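Local coordinates for protein putative P450-like enzyme (Streptomyces himastatinicus ATCC 53653, PDB 5Z9J) that binds heme as a cytochrome P450 and probably acts as a monooxygenase in bacterial secondary metabolism, at residues M250-A255 with R279-I284. Sequence-based numbering, arbitrary orientation.
Sequences MLCLDA and RYMSPI
Where the long central helix of the cytochrome P450 fold meets the K helix, Leu251 and Cys252 near the C-terminal end of helix 240-255, the C-terminal half of that long helix, pack against Tyr280, the last residue of helix 270-280 (the K helix), and Met281 just beyond it. The thiol of Cys252 sits at the centre of the contact. Its SG lies 4.0 Å from Tyr280 CD2 and 4.1 Å from Tyr280 CE2, beside the CD2-CE2 bond. It is 5.0 Å from the ring centroid and 58° off the ring normal, an oblique sulfur-aromatic contact. The methyl of Met281 closes on the same sulfur, with CE 4.1 Å from Cys252 SG. The Met281 chain runs extended from the backbone as far as SD and then bends (chi3 -58°), which swings CE toward helix 240-255. There it also meets a branch of Leu251, at 4.3 Å from CE to CD2. No hydrogen bond crosses between the segments; this is a small, buried, apolar contact whose backbones stay well apart, the nearest CA atoms, those of Cys252 and Met281, being 9.1 Å from each other. The K helix carries the ExxR motif of P450s, in which Arg279 forms a salt bridge with Glu276, while the neighbouring Tyr280 turns its ring to helix 240-255, CG anti to the backbone N (chi1 -179°), where Arg317 makes a cation-pi contact with it and Phe328 packs edge-to-face. Phe381 touches both Leu251 and Met281, bringing strand 380-381 against the same cluster. Met281 is the first residue to leave helical geometry, and the chain beyond it runs on to Ile284, which touches the heme; the side chain of Met281 itself stays about 10 Å from the cofactor.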
ATOM      1  N   MET A 250     -13.711   5.783   6.868  1.00 21.14           N
ATOM      2  CA  MET A 250     -14.535   6.160   7.994  1.00 21.74           C
ATOM      3  C   MET A 250     -14.324   7.620   8.392  1.00 22.43           C
ATOM      4  O   MET A 250     -15.271   8.272   8.815  1.00 26.66           O
ATOM      5  CB  MET A 250     -14.246   5.267   9.210  1.00 29.49           C
ATOM      6  CG  MET A 250     -14.394   3.784   8.914  1.00 20.95           C
ATOM      7  SD  MET A 250     -15.925   3.294   8.049  1.00 26.74           S
ATOM      8  CE  MET A 250     -17.184   3.765   9.237  1.00 22.95           C
ATOM      9  N   LEU A 251     -13.094   8.127   8.286  1.00 22.25           N
ATOM     10  CA  LEU A 251     -12.813   9.537   8.587  1.00 23.04           C
ATOM     11  C   LEU A 251     -13.533  10.471   7.625  1.00 25.36           C
ATOM     12  O   LEU A 251     -14.057  11.513   8.032  1.00 26.95           O
ATOM     13  CB  LEU A 251     -11.329   9.824   8.514  1.00 26.91           C
ATOM     14  CG  LEU A 251     -10.978  11.302   8.555  1.00 26.05           C
ATOM     15  CD1 LEU A 251     -11.279  11.888   9.933  1.00 30.67           C
ATOM     16  CD2 LEU A 251      -9.508  11.554   8.201  1.00 26.95           C
ATOM     17  N   CYS A 252     -13.515  10.113   6.347  1.00 24.23           N
ATOM     18  CA  CYS A 252     -14.185  10.911   5.312  1.00 26.59           C
ATOM     19  C   CYS A 252     -15.746  10.932   5.419  1.00 27.69           C
ATOM     20  O   CYS A 252     -16.409  11.949   5.166  1.00 28.99           O
ATOM     21  CB  CYS A 252     -13.707  10.406   3.934  1.00 23.62           C
ATOM     22  SG  CYS A 252     -12.016  10.912   3.563  1.00 26.50           S
ATOM     23  N   LEU A 253     -16.331   9.789   5.735  1.00 24.30           N
ATOM     24  CA  LEU A 253     -17.736   9.657   6.038  1.00 30.47           C
ATOM     25  C   LEU A 253     -18.135  10.556   7.221  1.00 29.86           C
ATOM     26  O   LEU A 253     -19.203  11.160   7.228  1.00 27.21           O
ATOM     27  CB  LEU A 253     -18.063   8.195   6.376  1.00 29.06           C
ATOM     28  CG  LEU A 253     -18.073   7.214   5.209  1.00 30.86           C
ATOM     29  CD1 LEU A 253     -18.288   5.812   5.737  1.00 30.50           C
ATOM     30  CD2 LEU A 253     -19.150   7.531   4.254  1.00 33.24           C
ATOM     31  N   ASP A 254     -17.326  10.524   8.282  1.00 29.83           N
ATOM     32  CA  ASP A 254     -17.577  11.386   9.429  1.00 29.56           C
ATOM     33  C   ASP A 254     -17.522  12.852   9.022  1.00 30.17           C
ATOM     34  O   ASP A 254     -18.325  13.663   9.468  1.00 30.89           O
ATOM     35  CB  ASP A 254     -16.574  11.123  10.537  1.00 29.49           C
ATOM     36  CG  ASP A 254     -16.814  11.993  11.772  1.00 32.02           C
ATOM     37  OD1 ASP A 254     -17.444  11.526  12.737  1.00 32.39           O
ATOM     38  OD2 ASP A 254     -16.355  13.159  11.781  1.00 33.69           O
ATOM     39  N   ALA A 255     -16.559  13.177   8.176  1.00 29.79           N
ATOM     40  CA  ALA A 255     -16.319  14.560   7.782  1.00 32.03           C
ATOM     41  C   ALA A 255     -17.384  15.065   6.815  1.00 32.51           C
ATOM     42  O   ALA A 255     -17.828  16.199   6.911  1.00 34.94           O
ATOM     43  CB  ALA A 255     -14.929  14.661   7.153  1.00 27.62           C
ATOM     44  N   ARG A 279      -9.011   7.680  -4.300  1.00 22.46           N
ATOM     45  CA  ARG A 279      -8.633   8.818  -5.138  1.00 27.25           C
ATOM     46  C   ARG A 279      -8.223   9.992  -4.255  1.00 23.57           C
ATOM     47  O   ARG A 279      -7.119  10.510  -4.390  1.00 23.70           O
ATOM     48  CB  ARG A 279      -9.785   9.202  -6.052  1.00 24.38           C
ATOM     49  CG  ARG A 279      -9.380  10.289  -7.033  1.00 25.48           C
ATOM     50  CD  ARG A 279     -10.633  10.826  -7.666  1.00 26.64           C
ATOM     51  NE  ARG A 279     -11.571  11.472  -6.752  1.00 26.91           N
ATOM     52  CZ  ARG A 279     -11.480  12.745  -6.352  1.00 31.21           C
ATOM     53  NH1 ARG A 279     -10.452  13.504  -6.752  1.00 31.07           N
ATOM     54  NH2 ARG A 279     -12.401  13.254  -5.542  1.00 28.00           N
ATOM     55  N   TYR A 280      -9.077  10.262  -3.260  1.00 28.07           N
ATOM     56  CA  TYR A 280      -9.059  11.470  -2.431  1.00 28.59           C
ATOM     57  C   TYR A 280      -7.995  11.491  -1.339  1.00 26.57           C
ATOM     58  O   TYR A 280      -7.446  12.551  -0.994  1.00 26.66           O
ATOM     59  CB  TYR A 280     -10.465  11.661  -1.819  1.00 29.38           C
ATOM     60  CG  TYR A 280     -10.645  12.869  -0.955  1.00 31.04           C
ATOM     61  CD1 TYR A 280     -11.079  14.066  -1.506  1.00 32.39           C
ATOM     62  CD2 TYR A 280     -10.371  12.822   0.419  1.00 30.79           C
ATOM     63  CE1 TYR A 280     -11.243  15.180  -0.732  1.00 34.58           C
ATOM     64  CE2 TYR A 280     -10.549  13.954   1.214  1.00 32.60           C
ATOM     65  CZ  TYR A 280     -10.992  15.131   0.612  1.00 33.45           C
ATOM     66  OH  TYR A 280     -11.177  16.286   1.317  1.00 34.69           O
ATOM     67  N   MET A 281      -7.697  10.324  -0.765  1.00 25.69           N
ATOM     68  CA  MET A 281      -6.698  10.232   0.268  1.00 23.88           C
ATOM     69  C   MET A 281      -5.959   8.913   0.028  1.00 24.77           C
ATOM     70  O   MET A 281      -6.335   7.873   0.576  1.00 20.50           O
ATOM     71  CB  MET A 281      -7.361  10.309   1.666  1.00 24.51           C
ATOM     72  CG  MET A 281      -6.388  10.357   2.908  1.00 21.65           C
ATOM     73  SD  MET A 281      -7.302  10.519   4.480  1.00 30.30           S
ATOM     74  CE  MET A 281      -8.158  12.041   4.095  1.00 23.09           C
ATOM     75  N   SER A 282      -4.933   8.977  -0.825  1.00 21.19           N
ATOM     76  CA  SER A 282      -4.396   7.810  -1.461  1.00 20.68           C
ATOM     77  C   SER A 282      -3.410   7.136  -0.501  1.00 20.05           C
ATOM     78  O   SER A 282      -2.367   7.717  -0.204  1.00 20.86           O
ATOM     79  CB  SER A 282      -3.765   8.226  -2.799  1.00 21.23           C
ATOM     80  OG  SER A 282      -4.719   8.984  -3.584  1.00 26.77           O
ATOM     81  N   PRO A 283      -3.751   5.935   0.017  1.00 33.05           N
ATOM     82  CA  PRO A 283      -2.809   5.285   0.951  1.00 29.55           C
ATOM     83  C   PRO A 283      -1.378   5.195   0.444  1.00 25.62           C
ATOM     84  O   PRO A 283      -0.400   5.412   1.188  1.00 22.38           O
ATOM     85  CB  PRO A 283      -3.421   3.877   1.145  1.00 28.31           C
ATOM     86  CG  PRO A 283      -4.844   4.055   0.957  1.00 32.22           C
ATOM     87  CD  PRO A 283      -4.991   5.145  -0.126  1.00 31.39           C
ATOM     88  N   ILE A 284      -1.237   4.851  -0.825  1.00 23.55           N
ATOM     89  CA  ILE A 284       0.048   5.032  -1.505  1.00 22.83           C
ATOM     90  C   ILE A 284      -0.148   6.277  -2.399  1.00 24.79           C
ATOM     91  O   ILE A 284      -0.926   6.286  -3.362  1.00 24.52           O
ATOM     92  CB  ILE A 284       0.463   3.818  -2.331  1.00 23.74           C
ATOM     93  CG1 ILE A 284       0.660   2.583  -1.428  1.00 22.14           C
ATOM     94  CG2 ILE A 284       1.748   4.065  -3.063  1.00 22.49           C
ATOM     95  CD1 ILE A 284       1.817   2.693  -0.429  1.00 19.70           C
TER